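Local coordinates for protein methyltransferase (Thermus thermophilus, PDB 3TMA) that transfers a methyl group from S-adenosyl-L-methionine to N2 of the guanosine at position 6 of tRNA(Phe), at residues 72-77 and 186-191; 230-235 and 269-274; 298-303 and 325-330; 314-319 and 346-351. All coordinates share one frame; numbering follows the deposited sequence.

Contact 1: residues 72-77 and 186-191; sequences LAHHLV and SLTPVL
The junction between the N-terminal THUMP-bearing half and the Rossmann-fold methyltransferase domain runs through this contact, where the loop leading into strand 76-84 meets the first turn of helix 189-198. Val-190 makes most of the contact from the helix side. Its CG1 approaches the backbone O of Leu-72 at 3.5 Å and has the CD2 methyl of that leucine 4.3 Å away. The other branch, CG2, stands anti to the carbonyl carbon of Val-190 (chi1 169° for CG1), and this turns it to the loop, 3.7 Å from Ala-73 O. The His-74 ring is modelled in two positions; in one of them CE1 meets the same methyl obliquely at 3.7 Å, Thr-188 OG1 lies 4.1 Å from CE1 at the ring's edge without bonding, and ND1 pairs with Ser-175 OG. The threonine hydroxyl is occupied as the N-cap: Leu-191 N donates to Thr-188 OG1 over 3.1 Å at 169°, and His-27 NE2 is a further partner. No hydrogen bond passes between the two segments: the valine methyls pack on carbonyls and on the imidazole, while Thr-188 OG1, His-74 ND1 and Leu-72 O (held by Thr-26 OG1) each have a hydrogen-bond partner outside them.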
loop_
_atom_site.group_PDB
_atom_site.type_symbol
_atom_site.label_atom_id
_atom_site.label_comp_id
_atom_site.label_asym_id
_atom_site.label_seq_id
_atom_site.Cartn_x
_atom_site.Cartn_y
_atom_site.Cartn_z
ATOM N N LEU A 72 0.349 -5.767 0.908
ATOM C CA LEU A 72 -0.024 -4.481 1.495
ATOM C C LEU A 72 1.194 -3.628 1.862
ATOM O O LEU A 72 1.042 -2.614 2.528
ATOM C CB LEU A 72 -0.890 -4.703 2.732
ATOM C CG LEU A 72 -2.275 -5.267 2.349
ATOM C CD1 LEU A 72 -2.891 -6.052 3.508
ATOM C CD2 LEU A 72 -3.174 -4.109 1.893
ATOM N N ALA A 73 2.391 -4.031 1.442
ATOM C CA ALA A 73 3.583 -3.293 1.867
ATOM C C ALA A 73 4.158 -2.440 0.755
ATOM O O ALA A 73 4.144 -2.832 -0.417
ATOM C CB ALA A 73 4.657 -4.253 2.415
ATOM N N HIS A 74 4.705 -1.295 1.128
ATOM C CA HIS A 74 5.478 -0.492 0.179
ATOM C C HIS A 74 6.960 -0.850 0.278
ATOM O O HIS A 74 7.516 -1.426 -0.675
ATOM C CB HIS A 74 5.268 0.997 0.427
ATOM C CG HIS A 74 3.897 1.464 0.085
ATOM N ND1 HIS A 74 3.333 1.273 -1.161
ATOM C CD2 HIS A 74 2.981 2.143 0.816
ATOM C CE1 HIS A 74 2.134 1.827 -1.181
ATOM N NE2 HIS A 74 1.877 2.308 0.026
ATOM N N HIS A 75 7.572 -0.628 1.443
ATOM C CA HIS A 75 9.001 -0.931 1.687
ATOM C C HIS A 75 9.164 -1.874 2.880
ATOM O O HIS A 75 8.292 -1.941 3.764
ATOM C CB HIS A 75 9.826 0.372 1.933
ATOM C CG HIS A 75 10.310 1.026 0.667
ATOM N ND1 HIS A 75 10.970 0.327 -0.333
ATOM C CD2 HIS A 75 10.174 2.293 0.207
ATOM C CE1 HIS A 75 11.262 1.146 -1.328
ATOM N NE2 HIS A 75 10.796 2.349 -1.021
ATOM N N LEU A 76 10.245 -2.654 2.854
ATOM C CA LEU A 76 10.639 -3.500 3.970
ATOM C C LEU A 76 12.064 -3.086 4.436
ATOM O O LEU A 76 12.978 -2.951 3.608
ATOM C CB LEU A 76 10.697 -4.954 3.511
ATOM C CG LEU A 76 9.393 -5.549 2.911
ATOM C CD1 LEU A 76 9.663 -6.992 2.511
ATOM C CD2 LEU A 76 8.269 -5.477 3.965
ATOM N N VAL A 77 12.240 -2.994 5.743
ATOM C CA VAL A 77 13.563 -2.744 6.390
ATOM C C VAL A 77 13.831 -3.829 7.424
ATOM O O VAL A 77 12.982 -4.117 8.232
ATOM C CB VAL A 77 13.536 -1.352 7.110
ATOM C CG1 VAL A 77 14.884 -0.995 7.714
ATOM C CG2 VAL A 77 13.166 -0.273 6.058
ATOM N N SER A 186 -2.942 8.361 -8.594
ATOM C CA SER A 186 -2.377 8.235 -7.262
ATOM C C SER A 186 -2.653 6.835 -6.680
ATOM O O SER A 186 -2.187 6.515 -5.578
ATOM C CB SER A 186 -2.907 9.344 -6.336
ATOM O OG SER A 186 -1.970 9.601 -5.300
ATOM N N LEU A 187 -3.385 6.001 -7.429
ATOM C CA LEU A 187 -3.955 4.773 -6.856
ATOM C C LEU A 187 -3.054 3.531 -6.945
ATOM O O LEU A 187 -2.961 2.908 -7.998
ATOM C CB LEU A 187 -5.303 4.451 -7.466
ATOM C CG LEU A 187 -5.785 3.167 -6.786
ATOM C CD1 LEU A 187 -6.459 3.504 -5.496
ATOM C CD2 LEU A 187 -6.701 2.401 -7.662
ATOM N N THR A 188 -2.492 3.118 -5.820
ATOM C CA THR A 188 -1.457 2.081 -5.855
ATOM C C THR A 188 -2.119 0.707 -5.854
ATOM O O THR A 188 -3.249 0.562 -5.350
ATOM C CB THR A 188 -0.534 2.196 -4.625
ATOM O OG1 THR A 188 -1.314 1.960 -3.443
ATOM C CG2 THR A 188 0.008 3.608 -4.517
ATOM N N PRO A 189 -1.369 -0.332 -6.268
ATOM C CA PRO A 189 -1.880 -1.692 -6.030
ATOM C C PRO A 189 -2.106 -2.004 -4.530
ATOM O O PRO A 189 -2.959 -2.834 -4.201
ATOM C CB PRO A 189 -0.772 -2.595 -6.624
ATOM C CG PRO A 189 -0.177 -1.768 -7.704
ATOM C CD PRO A 189 -0.226 -0.326 -7.213
ATOM N N VAL A 190 -1.363 -1.352 -3.630
ATOM C CA VAL A 190 -1.580 -1.575 -2.184
ATOM C C VAL A 190 -2.998 -1.110 -1.731
ATOM O O VAL A 190 -3.693 -1.806 -1.003
ATOM C CB VAL A 190 -0.486 -0.890 -1.353
ATOM C CG1 VAL A 190 -0.874 -0.890 0.140
ATOM C CG2 VAL A 190 0.881 -1.641 -1.568
ATOM N N LEU A 191 -3.403 0.069 -2.176
ATOM C CA LEU A 191 -4.742 0.562 -1.926
ATOM C C LEU A 191 -5.829 -0.295 -2.565
ATOM O O LEU A 191 -6.857 -0.594 -1.923
ATOM C CB LEU A 191 -4.881 1.994 -2.419
ATOM C CG LEU A 191 -4.966 2.920 -1.211
ATOM C CD1 LEU A 191 -4.930 4.372 -1.678
ATOM C CD2 LEU A 191 -6.271 2.580 -0.474
#

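Contact 2: residues 230-235 and 269-274; sequences PVYAGD and FFPEVD
Tyr-232 leaves strand 231-235 toward the loop 269-274, and its CB already touches Phe-270, with CD1 of that ring 3.7 Å away. Its CG is anti to the tyrosine's own carbonyl carbon (chi1 -64°), which carries the phenol ring along the loop. Of the two ring carbons next to CG, CD1 meets both Phe-270 CD1 and Pro-271 CD, and CD2 has Val-273 CG1 at 3.9 Å, phenylalanine and valine both coming in obliquely. Farther out Pro-271 takes over. Its CD sits above one face, 4.0 Å from the ring centroid and 22° off the normal, a CH-pi contact, while Pro-271 CG reaches Tyr-232 CZ at 3.6 Å and is equally close to OH. The Phe-270 ring runs past the tyrosine in the opposite direction and sets its edge right up against the strand backbone: CZ lies 3.7 Å from Gly-234 CA and 3.8 Å from Ala-233 O. No hydrogen bond crosses the contact, which is mainly apolar and CH-pi packing, with Leu-208 of the adjoining strand also touching Tyr-232, Phe-270 and Val-273. It is the packing of a loop entering strand 275-278 over one face of the parallel part of the sheet of a Rossmann-fold methyltransferase.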
loop_
_atom_site.group_PDB
_atom_site.type_symbol
_atom_site.label_atom_id
_atom_site.label_comp_id
_atom_site.label_asym_id
_atom_site.label_seq_id
_atom_site.Cartn_x
_atom_site.Cartn_y
_atom_site.Cartn_z
ATOM N N PRO A 230 -15.011 -14.383 -11.600
ATOM C CA PRO A 230 -15.252 -13.460 -12.724
ATOM C C PRO A 230 -14.959 -11.989 -12.336
ATOM O O PRO A 230 -15.361 -11.542 -11.268
ATOM C CB PRO A 230 -16.748 -13.638 -13.015
ATOM C CG PRO A 230 -17.081 -15.079 -12.448
ATOM C CD PRO A 230 -16.234 -15.104 -11.183
ATOM N N VAL A 231 -14.169 -11.292 -13.146
ATOM C CA VAL A 231 -13.810 -9.879 -12.867
ATOM C C VAL A 231 -14.281 -9.028 -14.042
ATOM O O VAL A 231 -13.988 -9.357 -15.195
ATOM C CB VAL A 231 -12.296 -9.667 -12.709
ATOM C CG1 VAL A 231 -11.978 -8.152 -12.512
ATOM C CG2 VAL A 231 -11.794 -10.460 -11.506
ATOM N N TYR A 232 -15.115 -8.030 -13.746
ATOM C CA TYR A 232 -15.682 -7.118 -14.744
ATOM C C TYR A 232 -15.061 -5.744 -14.450
ATOM O O TYR A 232 -14.827 -5.412 -13.284
ATOM C CB TYR A 232 -17.224 -7.034 -14.540
ATOM C CG TYR A 232 -17.944 -8.356 -14.792
ATOM C CD1 TYR A 232 -18.420 -8.678 -16.063
ATOM C CD2 TYR A 232 -18.210 -9.248 -13.741
ATOM C CE1 TYR A 232 -19.083 -9.912 -16.298
ATOM C CE2 TYR A 232 -18.902 -10.440 -13.958
ATOM C CZ TYR A 232 -19.301 -10.778 -15.232
ATOM O OH TYR A 232 -19.944 -11.983 -15.413
ATOM N N ALA A 233 -14.791 -4.953 -15.484
ATOM C CA ALA A 233 -14.116 -3.696 -15.273
ATOM C C ALA A 233 -14.564 -2.763 -16.361
ATOM O O ALA A 233 -14.607 -3.152 -17.532
ATOM C CB ALA A 233 -12.589 -3.889 -15.338
ATOM N N GLY A 234 -14.872 -1.514 -15.996
ATOM C CA GLY A 234 -15.461 -0.618 -16.967
ATOM C C GLY A 234 -14.822 0.744 -16.953
ATOM O O GLY A 234 -14.348 1.218 -15.901
ATOM N N ASP A 235 -14.844 1.409 -18.103
ATOM C CA ASP A 235 -14.406 2.788 -18.157
ATOM C C ASP A 235 -14.912 3.432 -19.452
ATOM O O ASP A 235 -15.186 2.736 -20.436
ATOM C CB ASP A 235 -12.875 2.828 -18.125
ATOM C CG ASP A 235 -12.340 4.176 -17.704
ATOM O OD1 ASP A 235 -12.107 5.039 -18.606
ATOM O OD2 ASP A 235 -12.124 4.362 -16.472
ATOM N N PHE A 269 -24.562 -2.506 -18.790
ATOM C CA PHE A 269 -23.262 -3.095 -19.180
ATOM C C PHE A 269 -22.835 -4.341 -18.402
ATOM O O PHE A 269 -22.103 -5.185 -18.934
ATOM C CB PHE A 269 -22.158 -2.039 -19.026
ATOM C CG PHE A 269 -22.384 -0.817 -19.864
ATOM C CD1 PHE A 269 -22.136 -0.849 -21.240
ATOM C CD2 PHE A 269 -22.917 0.337 -19.305
ATOM C CE1 PHE A 269 -22.378 0.279 -22.041
ATOM C CE2 PHE A 269 -23.167 1.477 -20.105
ATOM C CZ PHE A 269 -22.898 1.443 -21.461
ATOM N N PHE A 270 -23.208 -4.414 -17.121
ATOM C CA PHE A 270 -22.721 -5.496 -16.253
ATOM C C PHE A 270 -23.851 -6.268 -15.608
ATOM O O PHE A 270 -24.853 -5.670 -15.229
ATOM C CB PHE A 270 -21.793 -4.909 -15.137
ATOM C CG PHE A 270 -20.569 -4.201 -15.699
ATOM C CD1 PHE A 270 -19.597 -4.938 -16.400
ATOM C CD2 PHE A 270 -20.456 -2.814 -15.637
ATOM C CE1 PHE A 270 -18.487 -4.316 -16.977
ATOM C CE2 PHE A 270 -19.311 -2.160 -16.170
ATOM C CZ PHE A 270 -18.327 -2.930 -16.858
ATOM N N PRO A 271 -23.618 -7.550 -15.316
ATOM C CA PRO A 271 -24.593 -8.378 -14.616
ATOM C C PRO A 271 -24.446 -8.233 -13.100
ATOM O O PRO A 271 -23.559 -7.486 -12.611
ATOM C CB PRO A 271 -24.211 -9.796 -15.060
ATOM C CG PRO A 271 -22.728 -9.739 -15.166
ATOM C CD PRO A 271 -22.411 -8.328 -15.696
ATOM N N GLU A 272 -25.272 -8.955 -12.348
ATOM C CA GLU A 272 -25.126 -8.944 -10.884
ATOM C C GLU A 272 -23.697 -9.416 -10.499
ATOM O O GLU A 272 -23.133 -10.296 -11.170
ATOM C CB GLU A 272 -26.126 -9.894 -10.254
ATOM C CG GLU A 272 -25.966 -10.017 -8.727
ATOM C CD GLU A 272 -26.993 -10.967 -8.126
ATOM O OE1 GLU A 272 -26.753 -12.211 -8.120
ATOM O OE2 GLU A 272 -28.050 -10.462 -7.692
ATOM N N VAL A 273 -23.156 -8.867 -9.417
ATOM C CA VAL A 273 -21.860 -9.285 -8.887
ATOM C C VAL A 273 -21.943 -9.374 -7.351
ATOM O O VAL A 273 -22.988 -9.048 -6.768
ATOM C CB VAL A 273 -20.699 -8.281 -9.282
ATOM C CG1 VAL A 273 -20.481 -8.230 -10.782
ATOM C CG2 VAL A 273 -20.949 -6.904 -8.698
ATOM N N ASP A 274 -20.864 -9.814 -6.692
ATOM C CA ASP A 274 -20.899 -9.945 -5.225
ATOM C C ASP A 274 -20.242 -8.745 -4.552
ATOM O O ASP A 274 -20.546 -8.459 -3.403
ATOM C CB ASP A 274 -20.176 -11.213 -4.780
ATOM C CG ASP A 274 -20.880 -12.478 -5.262
ATOM O OD1 ASP A 274 -22.007 -12.713 -4.784
ATOM O OD2 ASP A 274 -20.332 -13.199 -6.132
#

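Contact 3: residues 298-303 and 325-330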
loop_
_atom_site.group_PDB
_atom_site.type_symbol
_atom_site.label_atom_id
_atom_site.label_comp_id
_atom_site.label_asym_id
_atom_site.label_seq_id
_atom_site.Cartn_x
_atom_site.Cartn_y
_atom_site.Cartn_z
ATOM N N ASP A 298 -26.227 8.413 -9.359
ATOM C CA ASP A 298 -26.478 7.385 -10.363
ATOM C C ASP A 298 -25.602 6.137 -10.163
ATOM O O ASP A 298 -26.066 5.009 -10.348
ATOM C CB ASP A 298 -26.201 7.930 -11.765
ATOM C CG ASP A 298 -27.195 9.015 -12.202
ATOM O OD1 ASP A 298 -28.259 9.208 -11.556
ATOM O OD2 ASP A 298 -26.887 9.677 -13.227
ATOM N N PHE A 299 -24.330 6.342 -9.838
ATOM C CA PHE A 299 -23.463 5.214 -9.625
ATOM C C PHE A 299 -23.944 4.371 -8.438
ATOM O O PHE A 299 -23.968 3.149 -8.517
ATOM C CB PHE A 299 -21.996 5.637 -9.404
ATOM C CG PHE A 299 -21.172 4.568 -8.711
ATOM C CD1 PHE A 299 -20.841 3.404 -9.378
ATOM C CD2 PHE A 299 -20.749 4.742 -7.406
ATOM C CE1 PHE A 299 -20.125 2.398 -8.755
ATOM C CE2 PHE A 299 -20.030 3.757 -6.754
ATOM C CZ PHE A 299 -19.748 2.559 -7.413
ATOM N N LEU A 300 -24.279 5.002 -7.314
ATOM C CA LEU A 300 -24.623 4.180 -6.135
ATOM C C LEU A 300 -25.921 3.418 -6.369
ATOM O O LEU A 300 -26.113 2.340 -5.831
ATOM C CB LEU A 300 -24.748 5.020 -4.873
ATOM C CG LEU A 300 -23.400 5.576 -4.403
ATOM C CD1 LEU A 300 -23.617 6.739 -3.425
ATOM C CD2 LEU A 300 -22.509 4.448 -3.815
ATOM N N ARG A 301 -26.851 4.017 -7.102
ATOM C CA ARG A 301 -28.089 3.306 -7.399
ATOM C C ARG A 301 -27.890 2.129 -8.352
ATOM O O ARG A 301 -28.507 1.072 -8.181
ATOM C CB ARG A 301 -29.213 4.267 -7.832
ATOM C CG ARG A 301 -29.837 4.943 -6.584
ATOM C CD ARG A 301 -30.441 6.320 -6.882
ATOM N NE ARG A 301 -30.798 6.932 -5.604
ATOM C CZ ARG A 301 -29.912 7.468 -4.763
ATOM N NH1 ARG A 301 -28.599 7.496 -5.075
ATOM N NH2 ARG A 301 -30.332 7.919 -3.596
ATOM N N GLY A 302 -27.036 2.314 -9.352
ATOM C CA GLY A 302 -26.662 1.204 -10.231
ATOM C C GLY A 302 -25.965 0.109 -9.425
ATOM O O GLY A 302 -26.181 -1.102 -9.669
ATOM N N ALA A 303 -25.109 0.509 -8.478
ATOM C CA ALA A 303 -24.355 -0.495 -7.709
ATOM C C ALA A 303 -25.325 -1.330 -6.889
ATOM O O ALA A 303 -25.220 -2.553 -6.861
ATOM C CB ALA A 303 -23.326 0.166 -6.769
ATOM N N ARG A 325 -24.649 11.862 1.598
ATOM C CA ARG A 325 -25.829 12.467 1.070
ATOM C C ARG A 325 -26.458 11.700 -0.115
ATOM O O ARG A 325 -27.686 11.631 -0.218
ATOM C CB ARG A 325 -25.498 13.912 0.662
ATOM C CG ARG A 325 -26.594 14.660 -0.104
ATOM C CD ARG A 325 -27.558 15.425 0.815
ATOM N NE ARG A 325 -26.831 16.400 1.618
ATOM C CZ ARG A 325 -27.109 17.699 1.674
ATOM N NH1 ARG A 325 -26.344 18.492 2.408
ATOM N NH2 ARG A 325 -28.154 18.205 1.020
ATOM N N ALA A 326 -25.626 11.136 -1.004
ATOM C CA ALA A 326 -26.096 10.420 -2.184
ATOM C C ALA A 326 -26.467 8.950 -1.969
ATOM O O ALA A 326 -26.902 8.286 -2.910
ATOM C CB ALA A 326 -25.039 10.537 -3.308
ATOM N N LEU A 327 -26.164 8.396 -0.792
ATOM C CA LEU A 327 -26.399 6.968 -0.527
ATOM C C LEU A 327 -27.870 6.622 -0.613
ATOM O O LEU A 327 -28.680 7.269 0.063
ATOM C CB LEU A 327 -25.941 6.604 0.875
ATOM C CG LEU A 327 -24.487 6.253 1.135
ATOM C CD1 LEU A 327 -24.249 5.960 2.627
ATOM C CD2 LEU A 327 -24.101 5.021 0.288
ATOM N N PRO A 328 -28.235 5.577 -1.395
ATOM C CA PRO A 328 -29.628 5.183 -1.268
ATOM C C PRO A 328 -29.866 4.406 0.026
ATOM O O PRO A 328 -28.922 3.813 0.580
ATOM C CB PRO A 328 -29.878 4.313 -2.514
ATOM C CG PRO A 328 -28.510 3.793 -2.907
ATOM C CD PRO A 328 -27.556 4.919 -2.538
ATOM N N PRO A 329 -31.115 4.398 0.513
ATOM C CA PRO A 329 -31.398 3.778 1.818
ATOM C C PRO A 329 -31.346 2.223 1.820
ATOM O O PRO A 329 -31.314 1.605 2.894
ATOM C CB PRO A 329 -32.807 4.306 2.164
ATOM C CG PRO A 329 -33.398 4.755 0.849
ATOM C CD PRO A 329 -32.221 5.271 0.057
ATOM N N GLY A 330 -31.311 1.597 0.649
ATOM C CA GLY A 330 -31.079 0.150 0.589
ATOM C C GLY A 330 -29.674 -0.322 1.028
ATOM O O GLY A 330 -29.449 -1.519 1.156
HETATM O O HOH W 1 -29.574 9.673 -1.162
#
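Leu-300 forms the apolar centre, on the side of helix 290-305 that looks at the end of helix 320-326. Its CB rests against Pro-328 CD at 3.7 Å, and farther out CD1 lies 4.1 Å from both Ala-326 CB and Leu-327 CD2. This methyl also comes up to the backbone at Ala-326 O. One residue on, Arg-301 runs its extended chain past Pro-328 in the opposite direction, its CG close to the ring's CB and CG. The guanidinium then lies flat across the proline, with Pro-328 CB 3.8 Å above its plane and over its centre. Its edge does the polar work. NH1 of Arg-301 donates to Ala-326 O over 2.9 Å at 164°, with the acceptor in the guanidinium plane, and also reaches Trp-297 O one turn back. Arg-301 NH2 gives its hydrogen to a water at 3.1 Å, likewise in the guanidinium plane, and that water donates in turn. Ala-326 O is therefore bound by the arginine directly, and Arg-325 O and Leu-327 O by the water that the arginine holds. The proline against its face and a cation-pi contact with Trp-297 further limit the group's movement. Helix 290-305 thus packs beside the turn into strand 331-338, with Leu-351 of strand 347-353 touching both Leu-300 and Leu-327 from the sheet.

Contact 4: residues 314-319 and 346-351; sequences ALLTLR and PRVFVL
Strands 312-317 and 347-353 pair where the antiparallel strand 347-353 enters the methyltransferase sheet, close to the residues that by similarity bind S-adenosyl-L-methionine. Leu-315 and Phe-349 form a hydrogen-bonded pair, each N donating to the other's O at 2.9 Å. Thr-317 and Arg-347 repeat the pattern two residues on, and the bond from Arg-347 N comes in 34° out of the carbonyl plane of Thr-317. Between them, Leu-316 and Val-348 are a non-hydrogen-bonded pair, where Leu-315 O takes a CA-H...O contact from Val-348 CA at 3.2 Å. On the face of Leu-316, its CD1 wedges between Pro-346 CG and Val-348 CG2, 3.6 Å from each; with chi1 at -168° CG turns away from the leucine's own N, which lays the side chain alongside the proline. On the other face Thr-317 CG2 meets Phe-349 CE2 obliquely at 3.7 Å, and Leu-315 CD1 stands at the edge of that ring, 4.3 Å from CD2. Arg-347 CB covers part of one face of the phenyl. The methyl of Thr-317 packs here while its OG1 accepts from Arg-319 N at 2.8 Å, an ST turn leading into helix 320-326, and also bonds Tyr-296 OH. Strand 347-353, inserted between 312-317 and 331-338 and running against both, is the reversed strand characteristic of the Rossmann-fold methyltransferase sheet.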
loop_
_atom_site.group_PDB
_atom_site.type_symbol
_atom_site.label_atom_id
_atom_site.label_comp_id
_atom_site.label_asym_id
_atom_site.label_seq_id
_atom_site.Cartn_x
_atom_site.Cartn_y
_atom_site.Cartn_z
ATOM N N ALA A 314 -16.796 -1.540 -1.628
ATOM C CA ALA A 314 -15.756 -0.770 -0.928
ATOM C C ALA A 314 -15.436 0.432 -1.816
ATOM O O ALA A 314 -15.119 0.272 -3.000
ATOM C CB ALA A 314 -14.477 -1.639 -0.699
ATOM N N LEU A 315 -15.544 1.599 -1.260
ATOM C CA LEU A 315 -15.301 2.741 -2.065
ATOM C C LEU A 315 -14.413 3.786 -1.459
ATOM O O LEU A 315 -14.410 3.993 -0.291
ATOM C CB LEU A 315 -16.587 3.320 -2.667
ATOM C CG LEU A 315 -17.447 4.381 -2.002
ATOM C CD1 LEU A 315 -16.620 5.681 -1.801
ATOM C CD2 LEU A 315 -18.602 4.618 -2.964
ATOM N N LEU A 316 -13.654 4.427 -2.311
ATOM C CA LEU A 316 -12.702 5.450 -1.834
ATOM C C LEU A 316 -13.193 6.843 -2.256
ATOM O O LEU A 316 -13.548 7.036 -3.441
ATOM C CB LEU A 316 -11.356 5.120 -2.494
ATOM C CG LEU A 316 -10.002 5.711 -2.150
ATOM C CD1 LEU A 316 -9.599 5.587 -0.680
ATOM C CD2 LEU A 316 -9.051 4.918 -3.028
ATOM N N THR A 317 -13.227 7.818 -1.344
ATOM C CA THR A 317 -13.681 9.160 -1.725
ATOM C C THR A 317 -13.034 10.265 -0.874
ATOM O O THR A 317 -12.943 10.134 0.347
ATOM C CB THR A 317 -15.276 9.303 -1.625
ATOM O OG1 THR A 317 -15.661 10.663 -1.867
ATOM C CG2 THR A 317 -15.761 8.933 -0.223
ATOM N N LEU A 318 -12.701 11.378 -1.518
ATOM C CA LEU A 318 -12.338 12.610 -0.820
ATOM C C LEU A 318 -13.518 13.404 -0.294
ATOM O O LEU A 318 -13.340 14.404 0.454
ATOM C CB LEU A 318 -11.419 13.505 -1.693
ATOM C CG LEU A 318 -9.988 12.928 -1.811
ATOM C CD1 LEU A 318 -9.274 13.483 -3.065
ATOM C CD2 LEU A 318 -9.189 13.204 -0.526
ATOM N N ARG A 319 -14.732 12.979 -0.656
ATOM C CA ARG A 319 -15.926 13.756 -0.301
ATOM C C ARG A 319 -16.952 12.914 0.486
ATOM O O ARG A 319 -18.036 12.624 -0.029
ATOM C CB ARG A 319 -16.551 14.319 -1.582
ATOM C CG ARG A 319 -15.721 15.457 -2.217
ATOM C CD ARG A 319 -16.374 15.980 -3.477
ATOM N NE ARG A 319 -15.579 17.016 -4.126
ATOM C CZ ARG A 319 -15.677 18.319 -3.896
ATOM N NH1 ARG A 319 -16.564 18.821 -3.019
ATOM N NH2 ARG A 319 -14.893 19.127 -4.582
ATOM N N PRO A 346 -8.299 10.437 1.760
ATOM C CA PRO A 346 -9.630 9.932 1.427
ATOM C C PRO A 346 -10.188 9.010 2.521
ATOM O O PRO A 346 -9.423 8.514 3.370
ATOM C CB PRO A 346 -9.396 9.142 0.153
ATOM C CG PRO A 346 -7.978 8.726 0.216
ATOM C CD PRO A 346 -7.263 9.907 0.851
ATOM N N ARG A 347 -11.502 8.812 2.504
ATOM C CA ARG A 347 -12.137 7.805 3.342
ATOM C C ARG A 347 -12.364 6.555 2.509
ATOM O O ARG A 347 -12.567 6.652 1.284
ATOM C CB ARG A 347 -13.495 8.353 3.844
ATOM C CG ARG A 347 -13.361 9.216 5.118
ATOM C CD ARG A 347 -12.572 10.518 4.876
ATOM N NE ARG A 347 -12.668 11.390 6.054
ATOM C CZ ARG A 347 -11.653 12.010 6.637
ATOM N NH1 ARG A 347 -10.475 12.096 6.028
ATOM N NH2 ARG A 347 -11.860 12.660 7.786
ATOM N N VAL A 348 -12.309 5.385 3.144
ATOM C CA VAL A 348 -12.845 4.147 2.521
ATOM C C VAL A 348 -14.157 3.820 3.253
ATOM O O VAL A 348 -14.201 3.761 4.501
ATOM C CB VAL A 348 -11.901 2.913 2.648
ATOM C CG1 VAL A 348 -12.612 1.632 2.093
ATOM C CG2 VAL A 348 -10.566 3.149 1.856
ATOM N N PHE A 349 -15.222 3.648 2.488
ATOM C CA PHE A 349 -16.492 3.190 3.077
ATOM C C PHE A 349 -16.774 1.789 2.590
ATOM O O PHE A 349 -16.518 1.505 1.431
ATOM C CB PHE A 349 -17.614 4.121 2.574
ATOM C CG PHE A 349 -17.538 5.528 3.153
ATOM C CD1 PHE A 349 -17.605 5.744 4.515
ATOM C CD2 PHE A 349 -17.460 6.634 2.329
ATOM C CE1 PHE A 349 -17.568 7.073 5.075
ATOM C CE2 PHE A 349 -17.460 7.955 2.890
ATOM C CZ PHE A 349 -17.496 8.148 4.261
ATOM N N VAL A 350 -17.254 0.921 3.468
ATOM C CA VAL A 350 -17.793 -0.358 3.060
ATOM C C VAL A 350 -19.304 -0.312 3.246
ATOM O O VAL A 350 -19.789 -0.051 4.352
ATOM C CB VAL A 350 -17.196 -1.547 3.888
ATOM C CG1 VAL A 350 -17.755 -2.896 3.374
ATOM C CG2 VAL A 350 -15.659 -1.533 3.694
ATOM N N LEU A 351 -20.024 -0.585 2.164
ATOM C CA LEU A 351 -21.487 -0.609 2.170
ATOM C C LEU A 351 -21.944 -2.041 1.952
ATOM O O LEU A 351 -21.288 -2.805 1.232
ATOM C CB LEU A 351 -22.035 0.272 1.036
ATOM C CG LEU A 351 -21.375 1.649 0.872
ATOM C CD1 LEU A 351 -21.758 2.257 -0.462
ATOM C CD2 LEU A 351 -21.719 2.596 2.014
#

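In the fold
Contact 1 joins the two halves of the protein, whereas contacts 2, 3 and 4 lie within the methyltransferase domain. Contacts 3 and 4 interlock: their centres are 13 Å apart, their segments alternate along the chain, and Leu-300 CD2 touches Leu-315 CD2 at 4.0 Å. Contact 1 reaches contact 4 through Leu-187 CD1, 3.8 Å from Leu-316 CD2. Contact 2 reaches the same sheet as contact 4 through strand 231-235. The probable S-adenosyl-L-methionine site lies near contacts 1, 2 and 4: between side chains, Leu-316 is about 4 Å from Asn-279, Thr-188 about 6 Å from Thr-216, and Phe-270 about 7 Å from Ala-263. Contact 3 is farther off, Leu-300 about 10 Å from Ala-263.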